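Local structure of manganese lipoxygenase (Gaeumannomyces graminis, 5FX8) at residues S286-V291 with S352-F357; D282-Q287 with G341-N346. The protein oxidises linoleic and alpha-linolenic acids with molecular oxygen at a catalytic manganese ion, giving 11S- and 13R-hydroperoxy fatty acids. All blocks are in the same frame, centred on the assembly; numbering follows the deposited sequence.

Interaction 1. Residues S286-V291 with S352-F357; sequences SQMYHV and SAAIDF. With MN (manganese (II) ion), chain I.
Met288 and Phe357 reach each other through different first torsions: Met288 holds CG beside its backbone N and anti to the carbonyl carbon (chi1 -71°), whereas Phe357 holds CG anti to its backbone N (chi1 -176°), and both CB atoms head for the facing helix. The contact is a helix-helix packing in the helical lipoxygenase domain, in which the metal-bearing helix 268-305 meets helix 351-363 with segment axes 8.8 Å apart at a crossing angle of -47°. The backbones are nearest at Met288 and Ala354, CA atoms 6.1 Å apart, where the methyl of the alanine meets the methionine. The Met288 chain, bent at chi2 and chi3, sets SD 3.6 Å from Ala354 CB and also brings it near the backbone oxygen of the same alanine. One turn further on, the Phe357 ring offers CD2 to Met288 CB at 3.9 Å, coming obliquely, while the backbone N of Tyr289 lies near the ring plane at its edge. No hydrogen bond spans the two segments, so the interface is held by apolar contact. On another side of helix 268-305, His290 binds the catalytic manganese together with His294, His478, Asn482, Val618 O and a water. Its ring is steadied by ND1, which donates to Gln287 O at 2.7 Å from above the carbonyl plane, and the metal bond from His290 NE2 to manganese measures 2.4 Å.

Interaction 2. Residues D282-Q287 with G341-N346; sequences DLFYSQ and GFWDQN
Trp343 is the side chain that crosses from segment 341-346 to meet Phe284 and Gln287, in a buried aromatic contact between the short helix 342-346 and the long metal-bearing helix 268-305 of the lipoxygenase domain. From CB, which points at the opposing helix, CG stands anti to the backbone N (chi1 179°) and the indole spans much of the 10.3 Å that separates the CA atoms of Trp343 and Gln287. On the five-membered ring, NE1 donates a hydrogen bond to the backbone oxygen of Leu349, so the polar edge of the indole is satisfied by the chain that follows the short helix. The six-membered ring does the touching. Trp343 CZ2 comes to 3.6 Å from Phe284 CD2, and Trp343 CH2 lies 3.9 Å from that same carbon. The phenyl atom sits in the indole plane at its edge, but the indole meets the phenyl ring obliquely, with planes at 64° and centroids of the two six-membered rings 5.9 Å apart. At the next corner, Trp343 CZ3 reaches Gln287 CB. That glutamine then bends at chi2 and carries its amide away from the indole, where NE2 bonds to Met481 O. Its side chain comes within about 3 Å (nearest atoms) of that of the manganese ligand Asn482, so the indole packs on a second-shell residue of the metal site. Within the short helix, Asn346 ND2 donates to a lone pair of Phe342 O in the carbonyl plane, at 2.8 Å.

How the interactions relate
Of the three helices involved, helix 268-305 comes first in the chain and supplies the first segment of both contacts, overlapping at Ser286 and Gln287. The chain then runs through further helices to 341-346, where interaction 2 closes a mainly helical loop back onto residues 282-287. A few residues later helix 351-363 returns to the same long helix, and interaction 1 closes a second loop at 286-291. The two closures cross rather than nest, since the later partner docks further along helix 268-305. The two contacts also touch directly: Ala354 CB lies 3.5 Å from Trp343 CE2, and Phe357 CZ packs on Tyr285 CD2. Two successive helices are thus tied to the helix that carries His290.

Interaction 1. Residues S286-V291 with S352-F357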
ATOM      1  N   SER A 286     -14.759   0.714  -2.533  1.00 11.64           N
ATOM      2  CA  SER A 286     -13.405   0.885  -3.026  1.00 10.89           C
ATOM      3  C   SER A 286     -12.543  -0.271  -2.568  1.00 11.01           C
ATOM      4  O   SER A 286     -11.754  -0.838  -3.346  1.00 17.91           O
ATOM      5  CB  SER A 286     -12.847   2.218  -2.548  1.00 10.58           C
ATOM      6  OG  SER A 286     -12.411   2.147  -1.214  1.00  9.86           O
ATOM      7  N   GLN A 287     -12.729  -0.676  -1.317  1.00 10.26           N
ATOM      8  CA  GLN A 287     -11.920  -1.771  -0.825  1.00 10.60           C
ATOM      9  C   GLN A 287     -12.247  -3.063  -1.548  1.00 14.14           C
ATOM     10  O   GLN A 287     -11.371  -3.905  -1.737  1.00 15.48           O
ATOM     11  CB  GLN A 287     -12.073  -1.912   0.686  1.00 10.81           C
ATOM     12  CG  GLN A 287     -11.455  -0.745   1.439  1.00 10.27           C
ATOM     13  CD  GLN A 287     -10.204  -0.179   0.746  1.00 10.38           C
ATOM     14  OE1 GLN A 287      -9.171  -0.830   0.697  1.00  9.34           O
ATOM     15  NE2 GLN A 287     -10.314   1.037   0.204  1.00 15.86           N
ATOM     16  N   MET A 288     -13.480  -3.246  -1.988  1.00 12.44           N
ATOM     17  CA  MET A 288     -13.757  -4.577  -2.499  1.00 10.46           C
ATOM     18  C   MET A 288     -13.722  -4.630  -4.009  1.00 12.49           C
ATOM     19  O   MET A 288     -13.450  -5.679  -4.595  1.00 18.53           O
ATOM     20  CB  MET A 288     -15.086  -5.066  -1.945  1.00  9.79           C
ATOM     21  CG  MET A 288     -14.997  -5.391  -0.476  1.00  9.40           C
ATOM     22  SD  MET A 288     -13.615  -6.487  -0.140  1.00 19.02           S
ATOM     23  CE  MET A 288     -12.548  -5.464   0.752  1.00 13.46           C
ATOM     24  N   TYR A 289     -13.963  -3.520  -4.658  1.00 11.39           N
ATOM     25  CA  TYR A 289     -13.730  -3.499  -6.071  1.00 11.36           C
ATOM     26  C   TYR A 289     -12.247  -3.594  -6.390  1.00 11.17           C
ATOM     27  O   TYR A 289     -11.906  -4.147  -7.428  1.00 11.68           O
ATOM     28  CB  TYR A 289     -14.349  -2.240  -6.658  1.00 14.70           C
ATOM     29  CG  TYR A 289     -14.205  -2.139  -8.152  1.00 15.15           C
ATOM     30  CD1 TYR A 289     -15.079  -2.802  -8.996  1.00 15.36           C
ATOM     31  CD2 TYR A 289     -13.208  -1.374  -8.714  1.00 17.37           C
ATOM     32  CE1 TYR A 289     -14.958  -2.706 -10.353  1.00 16.51           C
ATOM     33  CE2 TYR A 289     -13.078  -1.265 -10.079  1.00 23.54           C
ATOM     34  CZ  TYR A 289     -13.955  -1.935 -10.899  1.00 23.58           C
ATOM     35  OH  TYR A 289     -13.826  -1.836 -12.271  1.00 24.05           O
ATOM     36  N   HIS A 290     -11.347  -3.072  -5.533  1.00 11.32           N
ATOM     37  CA  HIS A 290      -9.935  -3.108  -5.941  1.00 11.49           C
ATOM     38  C   HIS A 290      -9.341  -4.506  -5.931  1.00 10.33           C
ATOM     39  O   HIS A 290      -8.223  -4.695  -6.428  1.00 14.02           O
ATOM     40  CB  HIS A 290      -9.067  -2.189  -5.076  1.00 10.29           C
ATOM     41  CG  HIS A 290      -8.361  -2.877  -3.949  1.00 10.20           C
ATOM     42  ND1 HIS A 290      -9.009  -3.223  -2.791  1.00 11.80           N
ATOM     43  CD2 HIS A 290      -7.064  -3.241  -3.778  1.00 10.36           C
ATOM     44  CE1 HIS A 290      -8.152  -3.795  -1.964  1.00 11.48           C
ATOM     45  NE2 HIS A 290      -6.964  -3.821  -2.539  1.00 31.56           N
ATOM     46  N   VAL A 291     -10.048  -5.486  -5.369  1.00 10.82           N
ATOM     47  CA  VAL A 291      -9.661  -6.878  -5.549  1.00  9.82           C
ATOM     48  C   VAL A 291      -9.403  -7.161  -7.020  1.00 13.61           C
ATOM     49  O   VAL A 291      -8.450  -7.863  -7.378  1.00 14.88           O
ATOM     50  CB  VAL A 291     -10.749  -7.785  -4.961  1.00  9.83           C
ATOM     51  CG1 VAL A 291     -10.441  -9.242  -5.183  1.00 11.40           C
ATOM     52  CG2 VAL A 291     -10.847  -7.511  -3.520  1.00 12.08           C
ATOM     53  N   SER A 352     -18.044 -12.317   4.353  1.00 12.50           N
ATOM     54  CA  SER A 352     -18.694 -13.085   3.300  1.00 12.04           C
ATOM     55  C   SER A 352     -19.304 -12.174   2.244  1.00 16.23           C
ATOM     56  O   SER A 352     -19.341 -12.524   1.054  1.00 19.97           O
ATOM     57  CB  SER A 352     -19.773 -13.968   3.911  1.00 14.55           C
ATOM     58  OG  SER A 352     -20.672 -13.153   4.630  1.00 19.97           O
ATOM     59  N   ALA A 353     -19.799 -11.002   2.664  1.00 12.95           N
ATOM     60  CA  ALA A 353     -20.371 -10.039   1.728  1.00 11.77           C
ATOM     61  C   ALA A 353     -19.278  -9.297   0.972  1.00 12.05           C
ATOM     62  O   ALA A 353     -19.374  -9.105  -0.248  1.00 19.71           O
ATOM     63  CB  ALA A 353     -21.262  -9.054   2.474  1.00 11.21           C
ATOM     64  N   ALA A 354     -18.233  -8.875   1.690  1.00 11.27           N
ATOM     65  CA  ALA A 354     -17.051  -8.301   1.053  1.00 12.91           C
ATOM     66  C   ALA A 354     -16.497  -9.199  -0.046  1.00 13.68           C
ATOM     67  O   ALA A 354     -16.160  -8.719  -1.124  1.00 15.99           O
ATOM     68  CB  ALA A 354     -15.965  -8.039   2.093  1.00 12.53           C
ATOM     69  N   ILE A 355     -16.364 -10.504   0.224  1.00 14.27           N
ATOM     70  CA  ILE A 355     -15.814 -11.413  -0.778  1.00 14.50           C
ATOM     71  C   ILE A 355     -16.814 -11.633  -1.904  1.00 11.82           C
ATOM     72  O   ILE A 355     -16.422 -11.852  -3.047  1.00 12.10           O
ATOM     73  CB  ILE A 355     -15.371 -12.738  -0.114  1.00 14.86           C
ATOM     74  CG1 ILE A 355     -14.034 -12.569   0.584  1.00 12.05           C
ATOM     75  CG2 ILE A 355     -15.163 -13.843  -1.118  1.00 13.94           C
ATOM     76  CD1 ILE A 355     -12.942 -12.323  -0.375  1.00 17.66           C
ATOM     77  N   ASP A 356     -18.115 -11.568  -1.612  1.00 15.60           N
ATOM     78  CA  ASP A 356     -19.097 -11.761  -2.679  1.00 11.61           C
ATOM     79  C   ASP A 356     -19.092 -10.604  -3.677  1.00 15.21           C
ATOM     80  O   ASP A 356     -19.380 -10.808  -4.862  1.00 14.34           O
ATOM     81  CB  ASP A 356     -20.482 -11.975  -2.063  1.00 14.12           C
ATOM     82  CG  ASP A 356     -21.629 -11.909  -3.082  1.00 22.36           C
ATOM     83  OD1 ASP A 356     -21.875 -12.922  -3.778  1.00 24.60           O
ATOM     84  OD2 ASP A 356     -22.328 -10.865  -3.149  1.00 18.48           O
ATOM     85  N   PHE A 357     -18.728  -9.398  -3.246  1.00 17.99           N
ATOM     86  CA  PHE A 357     -18.885  -8.257  -4.145  1.00 13.75           C
ATOM     87  C   PHE A 357     -18.032  -8.309  -5.426  1.00 14.42           C
ATOM     88  O   PHE A 357     -18.598  -8.116  -6.516  1.00 20.05           O
ATOM     89  CB  PHE A 357     -18.650  -6.977  -3.352  1.00 11.38           C
ATOM     90  CG  PHE A 357     -18.885  -5.759  -4.143  1.00 13.46           C
ATOM     91  CD1 PHE A 357     -20.171  -5.322  -4.388  1.00 12.37           C
ATOM     92  CD2 PHE A 357     -17.828  -5.053  -4.664  1.00 11.34           C
ATOM     93  CE1 PHE A 357     -20.398  -4.204  -5.117  1.00 14.31           C
ATOM     94  CE2 PHE A 357     -18.050  -3.932  -5.400  1.00 12.29           C
ATOM     95  CZ  PHE A 357     -19.334  -3.506  -5.629  1.00 14.83           C
TER
HETATM   96 MN    MN I1000      -4.532  -4.035  -2.436  1.00  8.02          MN
HETATM   97  O   HOH W   1      -5.561  -5.407  -0.714  1.00 33.97           O

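Interaction 2. Residues D282-Q287 with G341-N346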
ATOM      1  N   ASP A 282     -19.200   3.848   0.204  1.00 10.51           N
ATOM      2  CA  ASP A 282     -18.117   4.092  -0.732  1.00 10.18           C
ATOM      3  C   ASP A 282     -16.828   3.419  -0.284  1.00 10.52           C
ATOM      4  O   ASP A 282     -16.075   2.906  -1.116  1.00 10.23           O
ATOM      5  CB  ASP A 282     -17.921   5.595  -0.902  1.00 10.06           C
ATOM      6  CG  ASP A 282     -17.146   5.934  -2.139  1.00 11.30           C
ATOM      7  OD1 ASP A 282     -17.677   5.703  -3.240  1.00 10.64           O
ATOM      8  OD2 ASP A 282     -15.997   6.414  -2.008  1.00 15.63           O
ATOM      9  N   LEU A 283     -16.566   3.382   1.023  1.00 10.60           N
ATOM     10  CA  LEU A 283     -15.393   2.669   1.517  1.00 10.69           C
ATOM     11  C   LEU A 283     -15.510   1.173   1.250  1.00 12.72           C
ATOM     12  O   LEU A 283     -14.553   0.530   0.790  1.00 16.34           O
ATOM     13  CB  LEU A 283     -15.197   2.943   3.006  1.00  9.75           C
ATOM     14  CG  LEU A 283     -13.863   2.465   3.600  1.00 15.96           C
ATOM     15  CD1 LEU A 283     -12.610   2.877   2.791  1.00  9.85           C
ATOM     16  CD2 LEU A 283     -13.740   2.960   5.020  1.00 12.21           C
ATOM     17  N   PHE A 284     -16.674   0.596   1.539  1.00 10.69           N
ATOM     18  CA  PHE A 284     -16.869  -0.800   1.193  1.00 10.18           C
ATOM     19  C   PHE A 284     -16.596  -1.028  -0.283  1.00 12.80           C
ATOM     20  O   PHE A 284     -15.927  -1.999  -0.659  1.00 10.42           O
ATOM     21  CB  PHE A 284     -18.286  -1.206   1.550  1.00 11.30           C
ATOM     22  CG  PHE A 284     -18.661  -2.577   1.106  1.00 12.41           C
ATOM     23  CD1 PHE A 284     -19.229  -2.792  -0.142  1.00 10.35           C
ATOM     24  CD2 PHE A 284     -18.495  -3.647   1.955  1.00  9.98           C
ATOM     25  CE1 PHE A 284     -19.583  -4.042  -0.527  1.00 10.57           C
ATOM     26  CE2 PHE A 284     -18.854  -4.889   1.577  1.00  9.66           C
ATOM     27  CZ  PHE A 284     -19.397  -5.101   0.344  1.00 10.50           C
ATOM     28  N   TYR A 285     -17.116  -0.134  -1.134  1.00 10.15           N
ATOM     29  CA  TYR A 285     -16.965  -0.305  -2.573  1.00 10.14           C
ATOM     30  C   TYR A 285     -15.502  -0.292  -2.979  1.00 11.19           C
ATOM     31  O   TYR A 285     -15.047  -1.154  -3.726  1.00 12.67           O
ATOM     32  CB  TYR A 285     -17.720   0.784  -3.330  1.00 10.33           C
ATOM     33  CG  TYR A 285     -17.481   0.742  -4.829  1.00 11.35           C
ATOM     34  CD1 TYR A 285     -16.416   1.426  -5.406  1.00 10.78           C
ATOM     35  CD2 TYR A 285     -18.313   0.017  -5.664  1.00 11.83           C
ATOM     36  CE1 TYR A 285     -16.189   1.374  -6.749  1.00 10.98           C
ATOM     37  CE2 TYR A 285     -18.099  -0.026  -7.009  1.00 11.29           C
ATOM     38  CZ  TYR A 285     -17.034   0.654  -7.544  1.00 12.33           C
ATOM     39  OH  TYR A 285     -16.806   0.623  -8.893  1.00 20.58           O
ATOM     40  N   SER A 286     -14.759   0.714  -2.533  1.00 11.64           N
ATOM     41  CA  SER A 286     -13.405   0.885  -3.026  1.00 10.89           C
ATOM     42  C   SER A 286     -12.543  -0.271  -2.568  1.00 11.01           C
ATOM     43  O   SER A 286     -11.754  -0.838  -3.346  1.00 17.91           O
ATOM     44  CB  SER A 286     -12.847   2.218  -2.548  1.00 10.58           C
ATOM     45  OG  SER A 286     -12.411   2.147  -1.214  1.00  9.86           O
ATOM     46  N   GLN A 287     -12.729  -0.676  -1.317  1.00 10.26           N
ATOM     47  CA  GLN A 287     -11.920  -1.771  -0.825  1.00 10.60           C
ATOM     48  C   GLN A 287     -12.247  -3.063  -1.548  1.00 14.14           C
ATOM     49  O   GLN A 287     -11.371  -3.905  -1.737  1.00 15.48           O
ATOM     50  CB  GLN A 287     -12.073  -1.912   0.686  1.00 10.81           C
ATOM     51  CG  GLN A 287     -11.455  -0.745   1.439  1.00 10.27           C
ATOM     52  CD  GLN A 287     -10.204  -0.179   0.746  1.00 10.38           C
ATOM     53  OE1 GLN A 287      -9.171  -0.830   0.697  1.00  9.34           O
ATOM     54  NE2 GLN A 287     -10.314   1.037   0.204  1.00 15.86           N
ATOM     55  N   GLY A 341     -11.447 -12.171  11.020  1.00 13.75           N
ATOM     56  CA  GLY A 341     -10.242 -11.480  10.655  1.00 12.41           C
ATOM     57  C   GLY A 341     -10.446  -9.987  10.713  1.00 13.33           C
ATOM     58  O   GLY A 341     -11.446  -9.475  11.213  1.00 12.91           O
ATOM     59  N   PHE A 342      -9.478  -9.281  10.138  1.00 12.61           N
ATOM     60  CA  PHE A 342      -9.418  -7.839  10.301  1.00 13.21           C
ATOM     61  C   PHE A 342     -10.604  -7.148   9.667  1.00 12.67           C
ATOM     62  O   PHE A 342     -11.070  -6.107  10.164  1.00 14.47           O
ATOM     63  CB  PHE A 342      -8.138  -7.319   9.699  1.00 13.64           C
ATOM     64  CG  PHE A 342      -6.931  -7.843  10.349  1.00 14.33           C
ATOM     65  CD1 PHE A 342      -6.731  -7.674  11.692  1.00 13.81           C
ATOM     66  CD2 PHE A 342      -5.967  -8.484   9.611  1.00 15.41           C
ATOM     67  CE1 PHE A 342      -5.606  -8.130  12.285  1.00 13.94           C
ATOM     68  CE2 PHE A 342      -4.830  -8.945  10.216  1.00 13.39           C
ATOM     69  CZ  PHE A 342      -4.668  -8.771  11.565  1.00 13.26           C
ATOM     70  N   TRP A 343     -11.107  -7.699   8.568  1.00 11.58           N
ATOM     71  CA  TRP A 343     -12.299  -7.115   7.982  1.00 12.53           C
ATOM     72  C   TRP A 343     -13.455  -7.213   8.957  1.00 12.42           C
ATOM     73  O   TRP A 343     -14.052  -6.194   9.319  1.00 18.37           O
ATOM     74  CB  TRP A 343     -12.649  -7.767   6.643  1.00 10.98           C
ATOM     75  CG  TRP A 343     -13.908  -7.175   6.024  1.00 11.66           C
ATOM     76  CD1 TRP A 343     -15.180  -7.570   6.254  1.00 11.80           C
ATOM     77  CD2 TRP A 343     -13.998  -6.078   5.097  1.00 12.48           C
ATOM     78  NE1 TRP A 343     -16.066  -6.796   5.551  1.00 11.53           N
ATOM     79  CE2 TRP A 343     -15.368  -5.874   4.826  1.00 11.84           C
ATOM     80  CE3 TRP A 343     -13.058  -5.260   4.458  1.00 12.19           C
ATOM     81  CZ2 TRP A 343     -15.823  -4.889   3.944  1.00 11.54           C
ATOM     82  CZ3 TRP A 343     -13.513  -4.267   3.598  1.00 10.11           C
ATOM     83  CH2 TRP A 343     -14.881  -4.102   3.336  1.00 10.79           C
ATOM     84  N   ASP A 344     -13.752  -8.431   9.430  1.00 14.50           N
ATOM     85  CA  ASP A 344     -14.863  -8.631  10.363  1.00 13.05           C
ATOM     86  C   ASP A 344     -14.715  -7.750  11.587  1.00 12.24           C
ATOM     87  O   ASP A 344     -15.687  -7.154  12.045  1.00 13.83           O
ATOM     88  CB  ASP A 344     -14.966 -10.101  10.793  1.00 14.78           C
ATOM     89  CG  ASP A 344     -15.689 -10.963   9.783  1.00 15.97           C
ATOM     90  OD1 ASP A 344     -16.478 -10.426   8.972  1.00 18.75           O
ATOM     91  OD2 ASP A 344     -15.472 -12.192   9.809  1.00 19.45           O
ATOM     92  N   GLN A 345     -13.490  -7.638  12.103  1.00 12.38           N
ATOM     93  CA  GLN A 345     -13.229  -6.821  13.279  1.00 12.43           C
ATOM     94  C   GLN A 345     -13.608  -5.365  13.060  1.00 12.77           C
ATOM     95  O   GLN A 345     -14.012  -4.695  14.005  1.00 15.06           O
ATOM     96  CB  GLN A 345     -11.758  -6.897  13.668  1.00 13.43           C
ATOM     97  CG  GLN A 345     -11.245  -8.218  14.141  1.00 19.95           C
ATOM     98  CD  GLN A 345      -9.711  -8.238  14.216  1.00 36.73           C
ATOM     99  OE1 GLN A 345      -9.072  -7.189  14.364  1.00 32.64           O
ATOM    100  NE2 GLN A 345      -9.114  -9.432  14.087  1.00 31.99           N
ATOM    101  N   ASN A 346     -13.436  -4.833  11.841  1.00 12.40           N
ATOM    102  CA  ASN A 346     -13.546  -3.388  11.677  1.00 11.91           C
ATOM    103  C   ASN A 346     -14.682  -2.906  10.793  1.00 12.09           C
ATOM    104  O   ASN A 346     -15.160  -1.796  10.985  1.00 12.16           O
ATOM    105  CB  ASN A 346     -12.242  -2.828  11.124  1.00 12.76           C
ATOM    106  CG  ASN A 346     -11.109  -3.010  12.060  1.00 12.24           C
ATOM    107  OD1 ASN A 346     -10.918  -2.218  12.957  1.00 13.85           O
ATOM    108  ND2 ASN A 346     -10.346  -4.067  11.867  1.00 14.69           N
TER